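PDB 6TZ0: viral structural protein 4 from Bombyx mori cytoplasmic polyhedrosis virus, which binds GTP and probably acts as an NTPase cofactor of the viral RNA-dependent RNA polymerase during transcription of the double-stranded RNA genome inside the capsid. Local coordinates for residues K47-I52 with S152-I157; L278-G283 with K291-Y296; G297-T300 with P304-I307. One frame throughout, in Å; residues are numbered along the deposited sequence.

Contact 1 of 3, residues K47-I52 with S152-I157; sequences KYASLI and SGLALI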
ATOM      1  N   LYS B  47     -24.550  44.970  12.490  1.00 33.39           N
ATOM      2  CA  LYS B  47     -25.489  44.790  11.389  1.00 33.39           C
ATOM      3  C   LYS B  47     -24.749  44.583  10.077  1.00 33.39           C
ATOM      4  O   LYS B  47     -25.200  43.814   9.215  1.00 33.39           O
ATOM      5  CB  LYS B  47     -26.412  45.998  11.291  1.00 33.39           C
ATOM      6  CG  LYS B  47     -27.280  46.218  12.510  1.00 33.39           C
ATOM      7  CD  LYS B  47     -28.173  47.437  12.328  1.00 33.39           C
ATOM      8  CE  LYS B  47     -28.953  47.757  13.594  1.00 33.39           C
ATOM      9  NZ  LYS B  47     -29.969  46.715  13.900  1.00 33.39           N
ATOM     10  N   TYR B  48     -23.605  45.256   9.920  1.00 32.17           N
ATOM     11  CA  TYR B  48     -22.778  45.060   8.733  1.00 32.17           C
ATOM     12  C   TYR B  48     -22.255  43.633   8.662  1.00 32.17           C
ATOM     13  O   TYR B  48     -22.259  43.011   7.591  1.00 32.17           O
ATOM     14  CB  TYR B  48     -21.610  46.042   8.741  1.00 32.17           C
ATOM     15  CG  TYR B  48     -21.989  47.497   8.593  1.00 32.17           C
ATOM     16  CD1 TYR B  48     -23.243  47.874   8.131  1.00 32.17           C
ATOM     17  CD2 TYR B  48     -21.087  48.495   8.923  1.00 32.17           C
ATOM     18  CE1 TYR B  48     -23.585  49.197   8.001  1.00 32.17           C
ATOM     19  CE2 TYR B  48     -21.422  49.823   8.798  1.00 32.17           C
ATOM     20  CZ  TYR B  48     -22.669  50.166   8.333  1.00 32.17           C
ATOM     21  OH  TYR B  48     -23.009  51.488   8.205  1.00 32.17           O
ATOM     22  N   ALA B  49     -21.824  43.094   9.803  1.00 29.63           N
ATOM     23  CA  ALA B  49     -21.365  41.712   9.848  1.00 29.63           C
ATOM     24  C   ALA B  49     -22.494  40.726   9.576  1.00 29.63           C
ATOM     25  O   ALA B  49     -22.260  39.682   8.951  1.00 29.63           O
ATOM     26  CB  ALA B  49     -20.720  41.418  11.199  1.00 29.63           C
ATOM     27  N   SER B  50     -23.716  41.038  10.021  1.00 29.33           N
ATOM     28  CA  SER B  50     -24.858  40.182   9.706  1.00 29.33           C
ATOM     29  C   SER B  50     -25.145  40.156   8.207  1.00 29.33           C
ATOM     30  O   SER B  50     -25.425  39.090   7.634  1.00 29.33           O
ATOM     31  CB  SER B  50     -26.086  40.655  10.475  1.00 29.33           C
ATOM     32  OG  SER B  50     -27.222  39.888  10.138  1.00 29.33           O
ATOM     33  N   LEU B  51     -25.058  41.321   7.554  1.00 28.24           N
ATOM     34  CA  LEU B  51     -25.247  41.389   6.105  1.00 28.24           C
ATOM     35  C   LEU B  51     -24.162  40.619   5.357  1.00 28.24           C
ATOM     36  O   LEU B  51     -24.442  39.965   4.341  1.00 28.24           O
ATOM     37  CB  LEU B  51     -25.273  42.846   5.651  1.00 28.24           C
ATOM     38  CG  LEU B  51     -26.447  43.708   6.111  1.00 28.24           C
ATOM     39  CD1 LEU B  51     -26.238  45.148   5.707  1.00 28.24           C
ATOM     40  CD2 LEU B  51     -27.739  43.187   5.533  1.00 28.24           C
ATOM     41  N   ILE B  52     -22.923  40.670   5.855  1.00 28.95           N
ATOM     42  CA  ILE B  52     -21.839  39.918   5.228  1.00 28.95           C
ATOM     43  C   ILE B  52     -22.056  38.414   5.383  1.00 28.95           C
ATOM     44  O   ILE B  52     -21.811  37.650   4.441  1.00 28.95           O
ATOM     45  CB  ILE B  52     -20.478  40.374   5.791  1.00 28.95           C
ATOM     46  CG1 ILE B  52     -20.171  41.799   5.349  1.00 28.95           C
ATOM     47  CG2 ILE B  52     -19.345  39.503   5.318  1.00 28.95           C
ATOM     48  CD1 ILE B  52     -18.961  42.380   6.025  1.00 28.95           C
ATOM     49  N   SER B 152     -11.395  50.749   8.266  1.00 30.18           N
ATOM     50  CA  SER B 152     -10.616  49.538   8.077  1.00 30.18           C
ATOM     51  C   SER B 152     -11.604  48.403   7.842  1.00 30.18           C
ATOM     52  O   SER B 152     -12.770  48.643   7.518  1.00 30.18           O
ATOM     53  CB  SER B 152      -9.683  49.309   9.276  1.00 30.18           C
ATOM     54  OG  SER B 152     -10.430  49.088  10.454  1.00 30.18           O
ATOM     55  N   GLY B 153     -11.146  47.162   7.983  1.00 29.14           N
ATOM     56  CA  GLY B 153     -11.990  46.011   7.763  1.00 29.14           C
ATOM     57  C   GLY B 153     -12.540  45.422   9.053  1.00 29.14           C
ATOM     58  O   GLY B 153     -12.291  45.901  10.154  1.00 29.14           O
ATOM     59  N   LEU B 154     -13.306  44.350   8.886  1.00 28.23           N
ATOM     60  CA  LEU B 154     -13.903  43.617   9.994  1.00 28.23           C
ATOM     61  C   LEU B 154     -13.096  42.352  10.253  1.00 28.23           C
ATOM     62  O   LEU B 154     -13.039  41.467   9.399  1.00 28.23           O
ATOM     63  CB  LEU B 154     -15.359  43.271   9.690  1.00 28.23           C
ATOM     64  CG  LEU B 154     -16.325  44.450   9.656  1.00 28.23           C
ATOM     65  CD1 LEU B 154     -17.685  44.005   9.194  1.00 28.23           C
ATOM     66  CD2 LEU B 154     -16.416  45.061  11.033  1.00 28.23           C
ATOM     67  N   ALA B 155     -12.495  42.262  11.434  1.00 27.97           N
ATOM     68  CA  ALA B 155     -11.674  41.110  11.780  1.00 27.97           C
ATOM     69  C   ALA B 155     -12.539  39.916  12.148  1.00 27.97           C
ATOM     70  O   ALA B 155     -13.561  40.056  12.820  1.00 27.97           O
ATOM     71  CB  ALA B 155     -10.743  41.447  12.941  1.00 27.97           C
ATOM     72  N   LEU B 156     -12.115  38.734  11.713  1.00 27.87           N
ATOM     73  CA  LEU B 156     -12.859  37.512  11.977  1.00 27.87           C
ATOM     74  C   LEU B 156     -12.556  37.029  13.389  1.00 27.87           C
ATOM     75  O   LEU B 156     -11.391  36.923  13.777  1.00 27.87           O
ATOM     76  CB  LEU B 156     -12.492  36.459  10.936  1.00 27.87           C
ATOM     77  CG  LEU B 156     -13.360  35.219  10.745  1.00 27.87           C
ATOM     78  CD1 LEU B 156     -13.326  34.850   9.287  1.00 27.87           C
ATOM     79  CD2 LEU B 156     -12.836  34.068  11.545  1.00 27.87           C
ATOM     80  N   ILE B 157     -13.603  36.731  14.155  1.00 27.03           N
ATOM     81  CA  ILE B 157     -13.487  36.513  15.591  1.00 27.03           C
ATOM     82  C   ILE B 157     -13.981  35.114  15.936  1.00 27.03           C
ATOM     83  O   ILE B 157     -15.117  34.754  15.611  1.00 27.03           O
ATOM     84  CB  ILE B 157     -14.271  37.576  16.374  1.00 27.03           C
ATOM     85  CG1 ILE B 157     -13.729  38.965  16.064  1.00 27.03           C
ATOM     86  CG2 ILE B 157     -14.144  37.329  17.834  1.00 27.03           C
ATOM     87  CD1 ILE B 157     -14.611  40.057  16.530  1.00 27.03           C
TER
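A small, purely apolar contact places Leu154, from the loop that runs between helix 136-146 and strand 157-159, against Tyr48, Ala49 and Ile52 on one flank of helix 41-60. It lies in the N-terminal part of the protein, well away from the nucleotide site, with its centre about 33 Å from the centre of the chain. A single methyl, Leu154 CD1, does all the touching. The nearest partner of Leu154 CD1 is the outer methyl of Ile52, CD1, at 3.8 Å, and the two branched chains meet at a slant. Ile52 reaches out because its CG1 branch is swung beside the backbone N (chi1 -68°) and then runs extended to CD1. One turn earlier in the helix, Leu154 CD1 lies 4.4 Å from Tyr48 CB and 4.5 Å from Ala49 CB, distances of loose van der Waals contact. The tyrosine joins in only through its CB, since its ring leads away and stacks with Phe148. Phe148 also touches Ile52, and Met1 lies against that isoleucine as well, so the chain terminus shares this patch. The backbone of Leu154 is also hydrogen-bonded to Ile77. The arrangement is plain loop-on-helix apolar packing, which joins helix 41-60 to the run-in to strand 157-159 in the N-terminal region.

Contact 2 of 3, residues L278-G283 with K291-Y296; sequences LGLDVG and KKLLFY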
ATOM      1  N   LEU B 278     -26.993  18.357  43.113  1.00 37.95           N
ATOM      2  CA  LEU B 278     -25.807  17.956  43.857  1.00 37.95           C
ATOM      3  C   LEU B 278     -25.902  18.563  45.250  1.00 37.95           C
ATOM      4  O   LEU B 278     -25.536  19.719  45.460  1.00 37.95           O
ATOM      5  CB  LEU B 278     -24.556  18.428  43.131  1.00 37.95           C
ATOM      6  CG  LEU B 278     -23.209  18.009  43.694  1.00 37.95           C
ATOM      7  CD1 LEU B 278     -23.014  16.509  43.559  1.00 37.95           C
ATOM      8  CD2 LEU B 278     -22.113  18.767  42.999  1.00 37.95           C
ATOM      9  N   GLY B 279     -26.387  17.789  46.212  1.00 37.12           N
ATOM     10  CA  GLY B 279     -26.663  18.334  47.526  1.00 37.12           C
ATOM     11  C   GLY B 279     -25.434  18.518  48.388  1.00 37.12           C
ATOM     12  O   GLY B 279     -25.219  17.758  49.335  1.00 37.12           O
ATOM     13  N   LEU B 280     -24.618  19.522  48.075  1.00 36.23           N
ATOM     14  CA  LEU B 280     -23.363  19.762  48.770  1.00 36.23           C
ATOM     15  C   LEU B 280     -23.265  21.220  49.185  1.00 36.23           C
ATOM     16  O   LEU B 280     -23.699  22.115  48.457  1.00 36.23           O
ATOM     17  CB  LEU B 280     -22.162  19.403  47.896  1.00 36.23           C
ATOM     18  CG  LEU B 280     -21.947  17.936  47.536  1.00 36.23           C
ATOM     19  CD1 LEU B 280     -20.806  17.810  46.557  1.00 36.23           C
ATOM     20  CD2 LEU B 280     -21.660  17.129  48.782  1.00 36.23           C
ATOM     21  N   ASP B 281     -22.682  21.450  50.354  1.00 37.42           N
ATOM     22  CA  ASP B 281     -22.426  22.777  50.890  1.00 37.42           C
ATOM     23  C   ASP B 281     -20.938  22.919  51.179  1.00 37.42           C
ATOM     24  O   ASP B 281     -20.169  21.968  51.052  1.00 37.42           O
ATOM     25  CB  ASP B 281     -23.244  23.020  52.158  1.00 37.42           C
ATOM     26  CG  ASP B 281     -24.728  23.016  51.899  1.00 37.42           C
ATOM     27  OD1 ASP B 281     -25.129  23.341  50.763  1.00 37.42           O
ATOM     28  OD2 ASP B 281     -25.496  22.694  52.829  1.00 37.42           O
ATOM     29  N   VAL B 282     -20.535  24.123  51.580  1.00 35.16           N
ATOM     30  CA  VAL B 282     -19.142  24.381  51.926  1.00 35.16           C
ATOM     31  C   VAL B 282     -18.812  23.668  53.230  1.00 35.16           C
ATOM     32  O   VAL B 282     -19.463  23.886  54.258  1.00 35.16           O
ATOM     33  CB  VAL B 282     -18.873  25.886  52.032  1.00 35.16           C
ATOM     34  CG1 VAL B 282     -17.469  26.135  52.531  1.00 35.16           C
ATOM     35  CG2 VAL B 282     -19.067  26.545  50.688  1.00 35.16           C
ATOM     36  N   GLY B 283     -17.800  22.807  53.191  1.00 35.49           N
ATOM     37  CA  GLY B 283     -17.379  22.042  54.343  1.00 35.49           C
ATOM     38  C   GLY B 283     -17.711  20.575  54.267  1.00 35.49           C
ATOM     39  O   GLY B 283     -17.277  19.815  55.140  1.00 35.49           O
ATOM     40  N   LYS B 291     -20.727   9.429  44.485  1.00 30.59           N
ATOM     41  CA  LYS B 291     -21.063   8.780  43.225  1.00 30.59           C
ATOM     42  C   LYS B 291     -21.544   9.783  42.185  1.00 30.59           C
ATOM     43  O   LYS B 291     -21.262   9.615  40.996  1.00 30.59           O
ATOM     44  CB  LYS B 291     -22.109   7.694  43.472  1.00 30.59           C
ATOM     45  CG  LYS B 291     -22.396   6.817  42.273  1.00 30.59           C
ATOM     46  CD  LYS B 291     -23.456   5.777  42.577  1.00 30.59           C
ATOM     47  CE  LYS B 291     -22.910   4.669  43.459  1.00 30.59           C
ATOM     48  NZ  LYS B 291     -21.917   3.833  42.735  1.00 30.59           N
ATOM     49  N   LYS B 292     -22.229  10.845  42.614  1.00 30.36           N
ATOM     50  CA  LYS B 292     -22.622  11.902  41.688  1.00 30.36           C
ATOM     51  C   LYS B 292     -21.409  12.659  41.167  1.00 30.36           C
ATOM     52  O   LYS B 292     -21.357  13.020  39.984  1.00 30.36           O
ATOM     53  CB  LYS B 292     -23.589  12.862  42.372  1.00 30.36           C
ATOM     54  CG  LYS B 292     -24.941  12.280  42.681  1.00 30.36           C
ATOM     55  CD  LYS B 292     -25.834  13.332  43.301  1.00 30.36           C
ATOM     56  CE  LYS B 292     -27.187  12.764  43.661  1.00 30.36           C
ATOM     57  NZ  LYS B 292     -28.032  13.780  44.327  1.00 30.36           N
ATOM     58  N   LEU B 293     -20.428  12.906  42.039  1.00 28.38           N
ATOM     59  CA  LEU B 293     -19.181  13.534  41.618  1.00 28.38           C
ATOM     60  C   LEU B 293     -18.426  12.653  40.636  1.00 28.38           C
ATOM     61  O   LEU B 293     -17.861  13.150  39.658  1.00 28.38           O
ATOM     62  CB  LEU B 293     -18.302  13.826  42.831  1.00 28.38           C
ATOM     63  CG  LEU B 293     -18.731  14.871  43.847  1.00 28.38           C
ATOM     64  CD1 LEU B 293     -17.773  14.843  45.010  1.00 28.38           C
ATOM     65  CD2 LEU B 293     -18.732  16.227  43.201  1.00 28.38           C
ATOM     66  N   LEU B 294     -18.389  11.347  40.899  1.00 28.97           N
ATOM     67  CA  LEU B 294     -17.722  10.411  40.002  1.00 28.97           C
ATOM     68  C   LEU B 294     -18.419  10.333  38.652  1.00 28.97           C
ATOM     69  O   LEU B 294     -17.760  10.274  37.609  1.00 28.97           O
ATOM     70  CB  LEU B 294     -17.666   9.028  40.645  1.00 28.97           C
ATOM     71  CG  LEU B 294     -17.037   7.898  39.825  1.00 28.97           C
ATOM     72  CD1 LEU B 294     -15.572   8.155  39.605  1.00 28.97           C
ATOM     73  CD2 LEU B 294     -17.250   6.557  40.488  1.00 28.97           C
ATOM     74  N   PHE B 295     -19.749  10.348  38.645  1.00 28.51           N
ATOM     75  CA  PHE B 295     -20.461  10.221  37.385  1.00 28.51           C
ATOM     76  C   PHE B 295     -20.503  11.521  36.601  1.00 28.51           C
ATOM     77  O   PHE B 295     -20.719  11.482  35.388  1.00 28.51           O
ATOM     78  CB  PHE B 295     -21.897   9.728  37.606  1.00 28.51           C
ATOM     79  CG  PHE B 295     -22.008   8.287  38.044  1.00 28.51           C
ATOM     80  CD1 PHE B 295     -20.908   7.444  38.045  1.00 28.51           C
ATOM     81  CD2 PHE B 295     -23.232   7.763  38.409  1.00 28.51           C
ATOM     82  CE1 PHE B 295     -21.020   6.133  38.443  1.00 28.51           C
ATOM     83  CE2 PHE B 295     -23.350   6.447  38.799  1.00 28.51           C
ATOM     84  CZ  PHE B 295     -22.240   5.634  38.812  1.00 28.51           C
ATOM     85  N   TYR B 296     -20.304  12.675  37.247  1.00 27.14           N
ATOM     86  CA  TYR B 296     -20.513  13.940  36.553  1.00 27.14           C
ATOM     87  C   TYR B 296     -19.399  14.968  36.726  1.00 27.14           C
ATOM     88  O   TYR B 296     -19.609  16.131  36.377  1.00 27.14           O
ATOM     89  CB  TYR B 296     -21.846  14.559  36.987  1.00 27.14           C
ATOM     90  CG  TYR B 296     -23.024  13.736  36.561  1.00 27.14           C
ATOM     91  CD1 TYR B 296     -23.478  13.777  35.256  1.00 27.14           C
ATOM     92  CD2 TYR B 296     -23.663  12.892  37.452  1.00 27.14           C
ATOM     93  CE1 TYR B 296     -24.546  13.012  34.854  1.00 27.14           C
ATOM     94  CE2 TYR B 296     -24.730  12.123  37.059  1.00 27.14           C
ATOM     95  CZ  TYR B 296     -25.168  12.189  35.761  1.00 27.14           C
ATOM     96  OH  TYR B 296     -26.235  11.424  35.367  1.00 27.14           O
TER
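Van der Waals packing of aliphatic side chains joins the loop residues Leu278 and Leu280 to Lys292 and Leu293 of helix 290-296. Leu278 uses both of its methyls. With CG anti to the backbone N (chi1 -175°), Leu278 CD1 rests 3.9 Å from Lys292 CB, while Leu278 CD2 lies 4.2 Å from Leu293 CD2. Leu280 CD1 approaches the same methyl, Leu293 CD2, at 4.3 Å, so that methyl is met by both loop leucines. Leu278 and Lys292 pass each other running in opposite directions, which leaves the lysine's hydrocarbon stem alongside the loop.

Leu278 and Leu293 both also touch Ile258 of strand 255-261 and Val271 of strand 266-271, and Leu293 reaches Trp260 and Met269 as well. The helix therefore packs on one face of the four-stranded antiparallel sheet, an alpha-on-beta layer with the loop leucines filling in beside it. Gly279, between the two leucines, is the centre of an inverse gamma turn, closed by a weak bond of 2.8 Å from Leu280 N to Leu278 O.

The polar partners of Lys292 lie just beyond the two segments. Its chain stays extended past CG, carrying NZ to the start of the loop, where it is hydrogen-bonded to the carbonyl O of Asp277, the residue just before Leu278; a long, weak ion pair with Glu289 accompanies it. Farther along the helix, Phe295 meets Phe362 of helix 359-374, the helix that follows the GTP-binding loop.

Contact 3 of 3, residues G297-T300 with P304-I307; sequences GVIT and PSGI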
ATOM      1  N   GLY B 297     -18.222  14.588  37.209  1.00 25.04           N
ATOM      2  CA  GLY B 297     -17.169  15.542  37.504  1.00 25.04           C
ATOM      3  C   GLY B 297     -15.917  15.318  36.679  1.00 25.04           C
ATOM      4  O   GLY B 297     -15.636  14.203  36.242  1.00 25.04           O
ATOM      5  N   VAL B 298     -15.167  16.401  36.464  1.00 25.17           N
ATOM      6  CA  VAL B 298     -13.862  16.383  35.804  1.00 25.17           C
ATOM      7  C   VAL B 298     -12.949  17.339  36.562  1.00 25.17           C
ATOM      8  O   VAL B 298     -13.280  18.518  36.721  1.00 25.17           O
ATOM      9  CB  VAL B 298     -13.927  16.796  34.319  1.00 25.17           C
ATOM     10  CG1 VAL B 298     -12.537  16.932  33.747  1.00 25.17           C
ATOM     11  CG2 VAL B 298     -14.685  15.792  33.492  1.00 25.17           C
ATOM     12  N   ILE B 299     -11.804  16.848  37.019  1.00 26.01           N
ATOM     13  CA  ILE B 299     -10.815  17.695  37.678  1.00 26.01           C
ATOM     14  C   ILE B 299      -9.993  18.431  36.630  1.00 26.01           C
ATOM     15  O   ILE B 299      -9.457  17.822  35.699  1.00 26.01           O
ATOM     16  CB  ILE B 299      -9.930  16.861  38.615  1.00 26.01           C
ATOM     17  CG1 ILE B 299     -10.738  16.458  39.841  1.00 26.01           C
ATOM     18  CG2 ILE B 299      -8.683  17.610  39.024  1.00 26.01           C
ATOM     19  CD1 ILE B 299     -10.070  15.445  40.699  1.00 26.01           C
ATOM     20  N   THR B 300      -9.891  19.752  36.780  1.00 25.84           N
ATOM     21  CA  THR B 300      -9.253  20.613  35.797  1.00 25.84           C
ATOM     22  C   THR B 300      -7.791  20.903  36.117  1.00 25.84           C
ATOM     23  O   THR B 300      -7.261  21.924  35.674  1.00 25.84           O
ATOM     24  CB  THR B 300     -10.028  21.922  35.680  1.00 25.84           C
ATOM     25  OG1 THR B 300      -9.982  22.610  36.932  1.00 25.84           O
ATOM     26  CG2 THR B 300     -11.473  21.646  35.342  1.00 25.84           C
ATOM     27  N   PRO B 304      -0.290  14.436  39.018  1.00 28.18           N
ATOM     28  CA  PRO B 304      -1.273  14.125  40.061  1.00 28.18           C
ATOM     29  C   PRO B 304      -1.888  15.350  40.734  1.00 28.18           C
ATOM     30  O   PRO B 304      -1.186  16.255  41.160  1.00 28.18           O
ATOM     31  CB  PRO B 304      -0.454  13.320  41.069  1.00 28.18           C
ATOM     32  CG  PRO B 304       0.918  13.813  40.913  1.00 28.18           C
ATOM     33  CD  PRO B 304       1.085  14.164  39.466  1.00 28.18           C
ATOM     34  N   SER B 305      -3.212  15.379  40.797  1.00 28.68           N
ATOM     35  CA  SER B 305      -3.930  16.365  41.590  1.00 28.68           C
ATOM     36  C   SER B 305      -4.307  15.729  42.915  1.00 28.68           C
ATOM     37  O   SER B 305      -5.055  14.752  42.941  1.00 28.68           O
ATOM     38  CB  SER B 305      -5.190  16.828  40.866  1.00 28.68           C
ATOM     39  OG  SER B 305      -6.127  15.771  40.796  1.00 28.68           O
ATOM     40  N   GLY B 306      -3.822  16.292  44.014  1.00 27.65           N
ATOM     41  CA  GLY B 306      -3.926  15.613  45.294  1.00 27.65           C
ATOM     42  C   GLY B 306      -5.283  15.597  45.965  1.00 27.65           C
ATOM     43  O   GLY B 306      -5.386  15.876  47.160  1.00 27.65           O
ATOM     44  N   ILE B 307      -6.332  15.266  45.212  1.00 28.44           N
ATOM     45  CA  ILE B 307      -7.641  15.034  45.799  1.00 28.44           C
ATOM     46  C   ILE B 307      -7.602  13.705  46.548  1.00 28.44           C
ATOM     47  O   ILE B 307      -6.849  12.787  46.196  1.00 28.44           O
ATOM     48  CB  ILE B 307      -8.725  15.067  44.700  1.00 28.44           C
ATOM     49  CG1 ILE B 307     -10.129  15.230  45.276  1.00 28.44           C
ATOM     50  CG2 ILE B 307      -8.662  13.855  43.783  1.00 28.44           C
ATOM     51  CD1 ILE B 307     -10.394  16.593  45.790  1.00 28.44           C
TER
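Ile299, the last residue of edge strand 297-299, is the hub of this buried contact: Ser305 of the following loop lies against both of its methyls and Ile307 against the CD1 end. Ile299 CG2 meets the serine, 3.6 Å from Ser305 OG and 4.0 Å from Ser305 CB. Ile299 CD1, at the end of the longer branch, touches Ile307 CG2 at 3.7 Å, the two side chains set at a slant. In Ser305 a chi1 of 68° tucks the hydroxyl over its own backbone and toward the isoleucine, where Ser305 OG is also 4.0 Å from Ile299 CD1.

Between the two loop residues, Gly306 is the centre of an inverse gamma turn, with Ile307 N bonded to Ser305 O at 2.7 Å. This tight bend lets two side chains set one residue apart both point at Ile299. Ile299 also touches Val267 and Met269 of strand 266-271 and Ile510, while backbone bonding from Gly306 to Ile263 ties the loop to the connection between strands 255-261 and 266-271.

Methyl-to-methyl packing is thus joined by a contact of the Ser305 hydroxyl with the Ile299 methyls that is not a hydrogen bond; between these two segments the fit rests on shape, and directed bonding comes from the backbone, within the turn and to Ile263.

Along the chain the three contacts come in series, none enclosing or crossing another. Contact 1 closes a long loop, with 99 residues between its segments, and joins helix 41-60 to the approach to strand 157-159 in the N-terminal region; its nearest atoms are about 24 Å from those of contact 3. Contact 2 closes a short excursion after strand 266-271, folding it back on helix 290-296. The chain passes straight from that helix into strand 297-299, where contact 3 closes a still shorter loop of three intervening residues. Contact 2 sets the helix on the antiparallel sheet and contact 3 folds a loop over its edge strand; Met269 is touched by both, their centres 14 Å apart.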